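Local coordinates for sulfite dehydrogenase (Paracoccus pantotrophus, PDB 2XTS), which oxidises protein-bound sulfane sulfur with a molybdenum cofactor and probably passes the electrons to heme c, as part of the bacterial Sox system, at residues A[38-42]-A[136-140]; A[68-73]-A[201-207]; A[113-119]-A[143-149]. All blocks are in the same frame, centred on the assembly; numbering follows the deposited sequence.

Interaction 1 (A[38-42]-A[136-140]); sequences KRQYV and CQYTQ
Gln137, on helix 136-140, and Lys38, in the loop 38-42, make the one direct hydrogen bond of this contact. The amide NE2 of Gln137 donates to the carbonyl oxygen O of Lys38 over 2.9 Å. The acceptor lies close to the plane of the Gln137 amide, and the donor in turn lies in the carbonyl plane of Lys38. With CG anti to the backbone N (chi1 174°) and the rest extended, the Gln137 side chain spans the gap from helix to loop. NE2 is also bonded to the backbone O of Phe55, so the amide is held by two carbonyls and its rotation is fixed.

A second polar link runs through water. Water 1 accepts from NE2 of Gln40 at 2.9 Å and donates to OE1 of Gln137 at 2.8 Å. The two amide planes are nearly perpendicular, 80° apart, and the side chains cross at about a right angle, with CG of Gln40 3.4 Å from NE2 of Gln137.

Van der Waals contact gathers round the ring of Tyr138. CB of Gln40 lies 3.7 Å from CE1 of Tyr138, and CG of the same glutamine is 3.4 Å from the phenolic OH. Further along the loop comes the apolar pair, the methyl CG2 of Val42 meeting CD1 of Tyr138 at 3.7 Å. Both loop residues approach the ring obliquely. The hydroxyl of Tyr138 finds its partner beyond the loop, in the backbone O of Ala193 of the cytochrome chain.

Away from the annotated sites, then, a loop that precedes strand 52-53 packs on the short helix 136-140 of the molybdopterin-binding region. It does so where the cytochrome chain meets this subunit, Gly194 and Pro185 of that chain lying on Gln40 and Val42.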
loop_
_atom_site.group_PDB
_atom_site.type_symbol
_atom_site.label_atom_id
_atom_site.label_comp_id
_atom_site.label_asym_id
_atom_site.label_seq_id
_atom_site.Cartn_x
_atom_site.Cartn_y
_atom_site.Cartn_z
ATOM N N LYS A 38 -9.251 9.989 5.538
ATOM C CA LYS A 38 -10.324 9.020 5.426
ATOM C C LYS A 38 -11.158 9.371 4.225
ATOM O O LYS A 38 -11.015 10.449 3.654
ATOM C CB LYS A 38 -11.186 9.047 6.684
ATOM C CG LYS A 38 -11.863 10.390 6.945
ATOM C CD LYS A 38 -12.787 10.300 8.136
ATOM C CE LYS A 38 -13.289 11.674 8.555
ATOM N NZ LYS A 38 -14.281 11.552 9.670
ATOM N N ARG A 39 -12.030 8.445 3.845
ATOM C CA ARG A 39 -12.980 8.707 2.785
ATOM C C ARG A 39 -14.030 9.669 3.282
ATOM O O ARG A 39 -14.474 9.572 4.424
ATOM C CB ARG A 39 -13.697 7.447 2.356
ATOM C CG ARG A 39 -12.814 6.372 1.861
ATOM C CD ARG A 39 -13.409 5.013 2.324
ATOM N NE ARG A 39 -12.809 3.972 1.582
ATOM C CZ ARG A 39 -12.860 2.681 1.857
ATOM N NH1 ARG A 39 -12.272 1.909 0.994
ATOM N NH2 ARG A 39 -13.453 2.176 2.948
ATOM N N GLN A 40 -14.436 10.592 2.417
ATOM C CA GLN A 40 -15.529 11.513 2.705
ATOM C C GLN A 40 -16.661 11.247 1.741
ATOM O O GLN A 40 -16.450 10.871 0.597
ATOM C CB GLN A 40 -15.085 12.954 2.557
ATOM C CG GLN A 40 -14.022 13.421 3.548
ATOM C CD GLN A 40 -14.546 13.781 4.910
ATOM O OE1 GLN A 40 -15.745 13.812 5.151
ATOM N NE2 GLN A 40 -13.639 14.084 5.799
ATOM N N TYR A 41 -17.857 11.578 2.191
ATOM C CA TYR A 41 -19.104 11.361 1.481
ATOM C C TYR A 41 -19.831 12.699 1.359
ATOM O O TYR A 41 -19.914 13.429 2.348
ATOM C CB TYR A 41 -19.925 10.347 2.276
ATOM C CG TYR A 41 -21.333 10.137 1.790
ATOM C CD1 TYR A 41 -21.593 9.662 0.522
ATOM C CD2 TYR A 41 -22.394 10.373 2.626
ATOM C CE1 TYR A 41 -22.886 9.462 0.091
ATOM C CE2 TYR A 41 -23.683 10.161 2.216
ATOM C CZ TYR A 41 -23.925 9.715 0.948
ATOM O OH TYR A 41 -25.239 9.510 0.564
ATOM N N VAL A 42 -20.278 13.030 0.151
ATOM C CA VAL A 42 -21.056 14.246 -0.120
ATOM C C VAL A 42 -22.478 13.785 -0.457
ATOM O O VAL A 42 -22.766 13.339 -1.567
ATOM C CB VAL A 42 -20.462 15.080 -1.295
ATOM C CG1 VAL A 42 -21.287 16.358 -1.522
ATOM C CG2 VAL A 42 -18.995 15.413 -1.067
ATOM N N CYS A 136 -9.371 19.318 -3.019
ATOM C CA CYS A 136 -9.055 18.347 -4.047
ATOM C C CYS A 136 -9.536 16.940 -3.701
ATOM O O CYS A 136 -9.767 16.151 -4.609
ATOM C CB CYS A 136 -7.560 18.346 -4.413
ATOM S SG CYS A 136 -6.449 17.926 -3.070
ATOM N N GLN A 137 -9.739 16.612 -2.428
ATOM C CA GLN A 137 -10.391 15.340 -2.107
ATOM C C GLN A 137 -11.706 15.239 -2.879
ATOM O O GLN A 137 -12.059 14.184 -3.430
ATOM C CB GLN A 137 -10.676 15.263 -0.605
ATOM C CG GLN A 137 -11.484 14.049 -0.215
ATOM C CD GLN A 137 -11.318 13.648 1.230
ATOM O OE1 GLN A 137 -11.011 14.499 2.069
ATOM N NE2 GLN A 137 -11.512 12.367 1.521
ATOM N N TYR A 138 -12.440 16.354 -2.932
ATOM C CA TYR A 138 -13.780 16.371 -3.537
ATOM C C TYR A 138 -13.741 16.546 -5.050
ATOM O O TYR A 138 -14.504 15.926 -5.774
ATOM C CB TYR A 138 -14.644 17.472 -2.881
ATOM C CG TYR A 138 -14.666 17.317 -1.393
ATOM C CD1 TYR A 138 -15.379 16.293 -0.800
ATOM C CD2 TYR A 138 -13.924 18.146 -0.585
ATOM C CE1 TYR A 138 -15.361 16.111 0.558
ATOM C CE2 TYR A 138 -13.874 17.950 0.779
ATOM C CZ TYR A 138 -14.614 16.943 1.343
ATOM O OH TYR A 138 -14.581 16.710 2.692
ATOM N N THR A 139 -12.883 17.439 -5.529
ATOM C CA THR A 139 -12.884 17.759 -6.945
ATOM C C THR A 139 -11.995 16.844 -7.799
ATOM O O THR A 139 -12.165 16.801 -9.018
ATOM C CB THR A 139 -12.555 19.264 -7.168
ATOM O OG1 THR A 139 -11.354 19.641 -6.493
ATOM C CG2 THR A 139 -13.668 20.136 -6.649
ATOM N N GLN A 140 -11.098 16.059 -7.168
ATOM C CA GLN A 140 -10.226 15.135 -7.876
ATOM C C GLN A 140 -10.094 13.761 -7.211
ATOM O O GLN A 140 -9.346 12.934 -7.710
ATOM C CB GLN A 140 -8.837 15.762 -8.097
ATOM C CG GLN A 140 -8.726 16.825 -9.209
ATOM C CD GLN A 140 -9.142 18.225 -8.752
ATOM O OE1 GLN A 140 -9.200 18.520 -7.565
ATOM N NE2 GLN A 140 -9.369 19.107 -9.705
HETATM O O HOH W 1 -10.997 13.647 4.724
#

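Interaction 2 (A[68-73]-A[201-207]); sequences QGCAFE and EALRKEH. With MTE (phosphonic acidmono-(2-amino-5,6-dimercapto-4-oxo-3,7,8a,9,10,10a-hexahydro-4H-8-oxa-1,3,9,10-tetraaza-anthracen-7-ylmethyl)ester), chain E.
Gln68 meets both Arg204 and Glu201, and its side chain can be followed outward atom by atom. CB lies 4.1 Å from CG of Arg204. CG rests over one face of the Arg204 guanidinium, offset toward its rim and 3.5 Å from NH2. The chain turns about the CB-CG bond (chi2 -91°), which carries the amide past the arginine to the carboxylate. There NE2 donates to OE2 of Glu201 at 2.8 Å with an N-H...O angle of 160°, arriving from above the carboxylate plane, while OE1 takes a bond from Asn199.

The same OE2 of Glu201 is gripped side-on by NE and NH2 of Arg204, a salt bridge of 2.8 Å at NH2, and so accepts three bonds; OE1 of Glu201 is bound by Tyr27.

At the other end, NE2 of His207 donates to the carbonyl O of Ala71 at 3.1 Å and weakly to O of Phe72. CB of Ala71 also touches CE1 of His207 at 3.7 Å. In the cofactor pocket, the phosphate oxygen O1P of MTE sits over the centre of the Phe72 ring, and O3P approaches CD2 of His207.

Chemically, the contact buries a carboxylate whose charge is met by one arginine and two neutral donors, which probably favours its ionised form. It also turns the imidazole N-H of His207 to backbone carbonyls beside the pterin phosphate.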
loop_
_atom_site.group_PDB
_atom_site.type_symbol
_atom_site.label_atom_id
_atom_site.label_comp_id
_atom_site.label_asym_id
_atom_site.label_seq_id
_atom_site.Cartn_x
_atom_site.Cartn_y
_atom_site.Cartn_z
ATOM N N GLN A 68 -5.349 1.284 0.746
ATOM C CA GLN A 68 -6.591 0.727 0.305
ATOM C C GLN A 68 -7.735 1.008 1.261
ATOM O O GLN A 68 -8.882 1.091 0.821
ATOM C CB GLN A 68 -6.463 -0.763 -0.044
ATOM C CG GLN A 68 -5.720 -1.611 0.947
ATOM C CD GLN A 68 -4.223 -1.737 0.701
ATOM O OE1 GLN A 68 -3.570 -0.798 0.241
ATOM N NE2 GLN A 68 -3.684 -2.907 0.990
ATOM N N GLY A 69 -7.448 1.194 2.540
ATOM C CA GLY A 69 -8.496 1.525 3.470
ATOM C C GLY A 69 -9.140 2.887 3.264
ATOM O O GLY A 69 -10.255 3.104 3.732
ATOM N N CYS A 70 -8.441 3.814 2.614
ATOM C CA CYS A 70 -9.071 5.094 2.285
ATOM C C CYS A 70 -9.199 5.368 0.801
ATOM O O CYS A 70 -9.504 6.477 0.395
ATOM C CB CYS A 70 -8.370 6.262 2.952
ATOM S SG CYS A 70 -6.659 6.543 2.525
ATOM N N ALA A 71 -9.017 4.338 -0.008
ATOM C CA ALA A 71 -9.198 4.417 -1.446
ATOM C C ALA A 71 -10.692 4.463 -1.762
ATOM O O ALA A 71 -11.483 3.671 -1.224
ATOM C CB ALA A 71 -8.536 3.240 -2.120
ATOM N N PHE A 72 -11.080 5.395 -2.632
ATOM C CA PHE A 72 -12.497 5.657 -2.885
ATOM C C PHE A 72 -13.258 4.426 -3.327
ATOM O O PHE A 72 -12.683 3.464 -3.864
ATOM C CB PHE A 72 -12.719 6.785 -3.908
ATOM C CG PHE A 72 -12.705 6.349 -5.355
ATOM C CD1 PHE A 72 -11.564 5.931 -5.991
ATOM C CD2 PHE A 72 -13.873 6.389 -6.092
ATOM C CE1 PHE A 72 -11.589 5.546 -7.312
ATOM C CE2 PHE A 72 -13.890 6.013 -7.401
ATOM C CZ PHE A 72 -12.768 5.594 -8.025
ATOM N N GLU A 73 -14.570 4.499 -3.135
ATOM C CA GLU A 73 -15.558 3.495 -3.530
ATOM C C GLU A 73 -16.563 4.120 -4.453
ATOM O O GLU A 73 -17.023 5.226 -4.233
ATOM C CB GLU A 73 -16.356 3.064 -2.303
ATOM C CG GLU A 73 -15.576 2.413 -1.191
ATOM C CD GLU A 73 -16.434 2.243 0.048
ATOM O OE1 GLU A 73 -17.438 1.496 0.025
ATOM O OE2 GLU A 73 -16.113 2.861 1.063
ATOM N N GLU A 201 -2.331 -7.554 -0.775
ATOM C CA GLU A 201 -3.302 -8.427 -0.133
ATOM C C GLU A 201 -4.557 -8.558 -0.997
ATOM O O GLU A 201 -4.671 -7.944 -2.053
ATOM C CB GLU A 201 -3.631 -7.875 1.259
ATOM C CG GLU A 201 -4.258 -6.489 1.246
ATOM C CD GLU A 201 -4.530 -5.891 2.616
ATOM O OE1 GLU A 201 -4.222 -6.538 3.659
ATOM O OE2 GLU A 201 -5.050 -4.768 2.610
ATOM N N ALA A 202 -5.512 -9.354 -0.554
ATOM C CA ALA A 202 -6.752 -9.477 -1.303
ATOM C C ALA A 202 -7.417 -8.129 -1.477
ATOM O O ALA A 202 -7.294 -7.248 -0.620
ATOM C CB ALA A 202 -7.706 -10.451 -0.637
ATOM N N LEU A 203 -8.135 -7.965 -2.578
ATOM C CA LEU A 203 -8.989 -6.808 -2.741
ATOM C C LEU A 203 -9.862 -6.623 -1.505
ATOM O O LEU A 203 -10.323 -7.586 -0.902
ATOM C CB LEU A 203 -9.932 -7.047 -3.906
ATOM C CG LEU A 203 -9.373 -7.291 -5.301
ATOM C CD1 LEU A 203 -10.438 -7.592 -6.293
ATOM C CD2 LEU A 203 -8.649 -6.051 -5.726
ATOM N N ARG A 204 -10.109 -5.370 -1.145
ATOM C CA ARG A 204 -11.089 -5.073 -0.101
ATOM C C ARG A 204 -12.496 -5.401 -0.614
ATOM O O ARG A 204 -12.761 -5.452 -1.822
ATOM C CB ARG A 204 -10.942 -3.609 0.339
ATOM C CG ARG A 204 -9.578 -3.261 0.886
ATOM C CD ARG A 204 -9.194 -4.142 2.063
ATOM N NE ARG A 204 -7.884 -3.898 2.666
ATOM C CZ ARG A 204 -7.656 -2.986 3.613
ATOM N NH1 ARG A 204 -8.597 -2.120 3.967
ATOM N NH2 ARG A 204 -6.456 -2.898 4.165
ATOM N N LYS A 205 -13.401 -5.661 0.327
ATOM C CA LYS A 205 -14.778 -5.976 -0.014
ATOM C C LYS A 205 -15.345 -4.970 -1.005
ATOM O O LYS A 205 -15.906 -5.330 -2.051
ATOM C CB LYS A 205 -15.637 -5.986 1.237
ATOM C CG LYS A 205 -17.108 -6.274 1.000
ATOM C CD LYS A 205 -17.874 -6.305 2.314
ATOM C CE LYS A 205 -19.358 -6.376 2.143
ATOM N NZ LYS A 205 -19.987 -6.388 3.494
ATOM N N GLU A 206 -15.160 -3.696 -0.675
ATOM C CA GLU A 206 -15.719 -2.595 -1.418
ATOM C C GLU A 206 -15.044 -2.339 -2.749
ATOM O O GLU A 206 -15.572 -1.592 -3.570
ATOM C CB GLU A 206 -15.697 -1.324 -0.545
ATOM C CG GLU A 206 -14.331 -0.784 -0.136
ATOM C CD GLU A 206 -13.749 -1.377 1.132
ATOM O OE1 GLU A 206 -14.088 -2.511 1.544
ATOM O OE2 GLU A 206 -12.912 -0.667 1.727
ATOM N N HIS A 207 -13.890 -2.971 -2.953
ATOM C CA HIS A 207 -13.127 -2.880 -4.201
ATOM C C HIS A 207 -13.240 -4.139 -5.058
ATOM O O HIS A 207 -12.509 -4.314 -6.015
ATOM C CB HIS A 207 -11.660 -2.549 -3.922
ATOM C CG HIS A 207 -11.459 -1.269 -3.172
ATOM N ND1 HIS A 207 -10.480 -1.113 -2.209
ATOM C CD2 HIS A 207 -12.098 -0.080 -3.271
ATOM C CE1 HIS A 207 -10.555 0.122 -1.726
ATOM N NE2 HIS A 207 -11.512 0.770 -2.370
HETATM N N1 MTE E . -18.446 -3.000 -10.604
HETATM C C2 MTE E . -19.630 -3.444 -10.195
HETATM N N2 MTE E . -19.878 -4.771 -10.245
HETATM N N3 MTE E . -20.576 -2.617 -9.711
HETATM C C4 MTE E . -20.396 -1.268 -9.623
HETATM O O4 MTE E . -21.318 -0.572 -9.151
HETATM N N5 MTE E . -18.850 0.643 -10.129
HETATM C C6 MTE E . -17.857 0.978 -11.123
HETATM C C7 MTE E . -16.602 0.119 -11.086
HETATM N N8 MTE E . -16.957 -1.276 -11.063
HETATM C C9 MTE E . -19.140 -0.708 -10.080
HETATM C C10 MTE E . -18.155 -1.665 -10.599
HETATM C "C1'" MTE E . -17.448 2.440 -11.089
HETATM S "S1'" MTE E . -18.553 3.638 -11.725
HETATM C "C2'" MTE E . -16.226 2.829 -10.657
HETATM S "S2'" MTE E . -15.685 4.457 -10.784
HETATM C "C3'" MTE E . -15.283 1.796 -10.079
HETATM O "O3'" MTE E . -15.851 0.483 -9.940
HETATM C "C4'" MTE E . -14.850 2.211 -8.685
HETATM O "O4'" MTE E . -13.892 1.271 -8.179
HETATM P P MTE E . -13.652 1.303 -6.593
HETATM O O1P MTE E . -13.128 2.758 -6.408
HETATM O O2P MTE E . -14.943 1.127 -5.863
HETATM O O3P MTE E . -12.585 0.293 -6.343
#

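Interaction 3 (A[113-119]-A[143-149]); sequences TTTAFCE and IHNMEYV. With MTE (phosphonic acidmono-(2-amino-5,6-dimercapto-4-oxo-3,7,8a,9,10,10a-hexahydro-4H-8-oxa-1,3,9,10-tetraaza-anthracen-7-ylmethyl)ester), chain E.
Thr113 and Thr114 both donate to the carbonyl O of Tyr148, the hydroxyl OG1 of Thr113 at 2.7 Å and the backbone N of Thr114 at 3.1 Å, from opposite faces of the carbonyl plane. They lie at one end of an antiparallel pair of strands, 113-119 and 143-149, in the sheet of the molybdopterin-binding domain. Thr114 with Tyr148, Ala116 with Met146 and Cys118 with His144 are the hydrogen-bonded pairs. Tyr148 N to Thr114 O and Cys118 N to His144 O are each 2.8 Å.

Between the strands, water 3 bridges O of Ala116 and, weakly, N of Met146, and also meets ND1 of His144 and OH of Tyr148. Glu147 reaches across to the second subunit, where Thr64 and Ile65 bind its carboxylate.

Packing follows the two sides of the sheet. On the side of Glu119 and Phe117, CD1 of Ile143 lies 3.8 Å from CB of Glu119. On the other, CB of Cys118 is 3.5 Å from CE1 of His144, whose ring has the methyl CE of Met146 over the centre of one face. The edge of that ring points at the cofactor: NE2 of His144 donates to the phosphate oxygen O3P of MTE at 3.0 Å, almost straight at 177°.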
loop_
_atom_site.group_PDB
_atom_site.type_symbol
_atom_site.label_atom_id
_atom_site.label_comp_id
_atom_site.label_asym_id
_atom_site.label_seq_id
_atom_site.Cartn_x
_atom_site.Cartn_y
_atom_site.Cartn_z
ATOM N N THR A 113 1.269 -8.626 -13.201
ATOM C CA THR A 113 1.087 -7.479 -12.350
ATOM C C THR A 113 0.993 -6.207 -13.165
ATOM O O THR A 113 1.589 -6.091 -14.233
ATOM C CB THR A 113 2.221 -7.357 -11.304
ATOM O OG1 THR A 113 1.928 -6.301 -10.376
ATOM C CG2 THR A 113 3.538 -7.058 -11.952
ATOM N N THR A 114 0.241 -5.240 -12.658
ATOM C CA THR A 114 0.337 -3.881 -13.162
ATOM C C THR A 114 0.022 -2.938 -12.027
ATOM O O THR A 114 -0.665 -3.311 -11.093
ATOM C CB THR A 114 -0.627 -3.642 -14.342
ATOM O OG1 THR A 114 -0.252 -2.444 -15.023
ATOM C CG2 THR A 114 -2.051 -3.507 -13.859
ATOM N N THR A 115 0.576 -1.747 -12.112
ATOM C CA THR A 115 0.262 -0.653 -11.206
ATOM C C THR A 115 -0.501 0.374 -12.032
ATOM O O THR A 115 -0.029 0.831 -13.057
ATOM C CB THR A 115 1.537 -0.066 -10.596
ATOM O OG1 THR A 115 2.143 -1.119 -9.873
ATOM C CG2 THR A 115 1.221 1.068 -9.650
ATOM N N ALA A 116 -1.707 0.716 -11.608
ATOM C CA ALA A 116 -2.622 1.477 -12.444
ATOM C C ALA A 116 -3.565 2.297 -11.634
ATOM O O ALA A 116 -4.068 1.850 -10.598
ATOM C CB ALA A 116 -3.430 0.529 -13.338
ATOM N N PHE A 117 -3.881 3.477 -12.165
ATOM C CA PHE A 117 -4.879 4.302 -11.553
ATOM C C PHE A 117 -6.275 3.902 -12.028
ATOM O O PHE A 117 -6.503 3.618 -13.217
ATOM C CB PHE A 117 -4.628 5.811 -11.830
ATOM C CG PHE A 117 -4.911 6.259 -13.255
ATOM C CD1 PHE A 117 -6.208 6.540 -13.682
ATOM C CD2 PHE A 117 -3.878 6.399 -14.168
ATOM C CE1 PHE A 117 -6.460 6.943 -14.982
ATOM C CE2 PHE A 117 -4.140 6.779 -15.441
ATOM C CZ PHE A 117 -5.428 7.038 -15.862
ATOM N N CYS A 118 -7.211 3.911 -11.077
ATOM C CA CYS A 118 -8.635 3.738 -11.343
ATOM C C CYS A 118 -9.280 5.086 -11.076
ATOM O O CYS A 118 -9.346 5.495 -9.924
ATOM C CB CYS A 118 -9.220 2.678 -10.417
ATOM S SG CYS A 118 -10.987 2.421 -10.633
ATOM N N GLU A 119 -9.640 5.811 -12.142
ATOM C CA GLU A 119 -10.258 7.122 -12.027
ATOM C C GLU A 119 -11.697 7.016 -12.500
ATOM O O GLU A 119 -11.962 6.619 -13.634
ATOM C CB GLU A 119 -9.521 8.194 -12.816
ATOM C CG GLU A 119 -10.119 9.569 -12.601
ATOM C CD GLU A 119 -9.458 10.696 -13.371
ATOM O OE1 GLU A 119 -8.748 10.430 -14.372
ATOM O OE2 GLU A 119 -9.702 11.857 -12.949
ATOM N N ILE A 143 -10.386 8.657 -7.352
ATOM C CA ILE A 143 -9.265 8.012 -7.959
ATOM C C ILE A 143 -8.521 7.228 -6.884
ATOM O O ILE A 143 -8.451 7.636 -5.724
ATOM C CB ILE A 143 -8.322 9.077 -8.614
ATOM C CG1 ILE A 143 -7.297 8.432 -9.531
ATOM C CG2 ILE A 143 -7.636 9.984 -7.579
ATOM C CD1 ILE A 143 -6.729 9.423 -10.537
ATOM N N HIS A 144 -7.917 6.127 -7.300
ATOM C CA HIS A 144 -6.967 5.404 -6.471
ATOM C C HIS A 144 -5.932 4.738 -7.370
ATOM O O HIS A 144 -6.117 4.657 -8.580
ATOM C CB HIS A 144 -7.634 4.434 -5.455
ATOM C CG HIS A 144 -8.485 3.345 -6.013
ATOM N ND1 HIS A 144 -8.019 2.394 -6.896
ATOM C CD2 HIS A 144 -9.742 2.977 -5.680
ATOM C CE1 HIS A 144 -8.981 1.515 -7.117
ATOM N NE2 HIS A 144 -10.037 1.846 -6.395
ATOM N N ASN A 145 -4.833 4.293 -6.772
ATOM C CA ASN A 145 -3.696 3.766 -7.505
ATOM C C ASN A 145 -3.076 2.661 -6.697
ATOM O O ASN A 145 -2.583 2.885 -5.626
ATOM C CB ASN A 145 -2.698 4.899 -7.755
ATOM C CG ASN A 145 -1.533 4.527 -8.665
ATOM O OD1 ASN A 145 -0.394 4.317 -8.188
ATOM N ND2 ASN A 145 -1.761 4.516 -9.932
ATOM N N MET A 146 -3.136 1.465 -7.235
ATOM C CA MET A 146 -2.701 0.278 -6.520
ATOM C C MET A 146 -1.844 -0.613 -7.417
ATOM O O MET A 146 -1.915 -0.584 -8.651
ATOM C CB MET A 146 -3.901 -0.534 -6.005
ATOM C CG MET A 146 -4.871 0.317 -5.234
ATOM S SD MET A 146 -6.091 -0.698 -4.381
ATOM C CE MET A 146 -7.133 0.588 -3.696
ATOM N N GLU A 147 -1.020 -1.423 -6.757
ATOM C CA GLU A 147 -0.275 -2.512 -7.392
ATOM C C GLU A 147 -1.162 -3.748 -7.435
ATOM O O GLU A 147 -1.486 -4.289 -6.383
ATOM C CB GLU A 147 0.979 -2.817 -6.577
ATOM C CG GLU A 147 1.816 -3.986 -7.103
ATOM C CD GLU A 147 2.890 -4.425 -6.123
ATOM O OE1 GLU A 147 2.557 -4.950 -5.048
ATOM O OE2 GLU A 147 4.085 -4.291 -6.445
ATOM N N TYR A 148 -1.502 -4.212 -8.631
ATOM C CA TYR A 148 -2.419 -5.349 -8.801
ATOM C C TYR A 148 -1.671 -6.576 -9.210
ATOM O O TYR A 148 -0.733 -6.497 -10.015
ATOM C CB TYR A 148 -3.469 -5.018 -9.869
ATOM C CG TYR A 148 -4.419 -3.944 -9.436
ATOM C CD1 TYR A 148 -5.475 -4.240 -8.593
ATOM C CD2 TYR A 148 -4.287 -2.634 -9.896
ATOM C CE1 TYR A 148 -6.349 -3.251 -8.177
ATOM C CE2 TYR A 148 -5.156 -1.646 -9.489
ATOM C CZ TYR A 148 -6.202 -1.962 -8.643
ATOM O OH TYR A 148 -7.078 -0.965 -8.228
ATOM N N VAL A 149 -2.110 -7.716 -8.686
ATOM C CA VAL A 149 -1.661 -9.001 -9.199
ATOM C C VAL A 149 -2.895 -9.833 -9.527
ATOM O O VAL A 149 -3.880 -9.877 -8.783
ATOM C CB VAL A 149 -0.747 -9.742 -8.192
ATOM C CG1 VAL A 149 -0.332 -11.139 -8.702
ATOM C CG2 VAL A 149 0.465 -8.892 -7.899
HETATM N N1 MTE E . -18.446 -3.000 -10.604
HETATM C C2 MTE E . -19.630 -3.444 -10.195
HETATM N N2 MTE E . -19.878 -4.771 -10.245
HETATM N N3 MTE E . -20.576 -2.617 -9.711
HETATM C C4 MTE E . -20.396 -1.268 -9.623
HETATM O O4 MTE E . -21.318 -0.572 -9.151
HETATM N N5 MTE E . -18.850 0.643 -10.129
HETATM C C6 MTE E . -17.857 0.978 -11.123
HETATM C C7 MTE E . -16.602 0.119 -11.086
HETATM N N8 MTE E . -16.957 -1.276 -11.063
HETATM C C9 MTE E . -19.140 -0.708 -10.080
HETATM C C10 MTE E . -18.155 -1.665 -10.599
HETATM C "C1'" MTE E . -17.448 2.440 -11.089
HETATM S "S1'" MTE E . -18.553 3.638 -11.725
HETATM C "C2'" MTE E . -16.226 2.829 -10.657
HETATM S "S2'" MTE E . -15.685 4.457 -10.784
HETATM C "C3'" MTE E . -15.283 1.796 -10.079
HETATM O "O3'" MTE E . -15.851 0.483 -9.940
HETATM C "C4'" MTE E . -14.850 2.211 -8.685
HETATM O "O4'" MTE E . -13.892 1.271 -8.179
HETATM P P MTE E . -13.652 1.303 -6.593
HETATM O O1P MTE E . -13.128 2.758 -6.408
HETATM O O2P MTE E . -14.943 1.127 -5.863
HETATM O O3P MTE E . -12.585 0.293 -6.343
HETATM O O HOH W 2 4.763 -5.056 -8.923
HETATM O O HOH W 3 -5.978 1.435 -8.593
#

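How the interactions relate
Interactions 2 and 3 meet at the phosphate end of MTE, with centres about 11 Å apart, while interaction 1 lies further off, about 16 Å from interaction 2 and 19 Å from interaction 3. Interactions 2 and 3 reach the same antiparallel sheet, with Phe72 packed on Ile143 and Cys118. Arg39 joins interaction 1 to interaction 2 through a salt bridge to Glu206. Helix 136-140 falls between strands 112-119 and 143-152 in the chain, and both strands of interaction 3 come between the segments of interaction 2. All three contacts touch the second subunit and two of them also touch MTE, so the parts of the fold at the cofactor lie close to that interface.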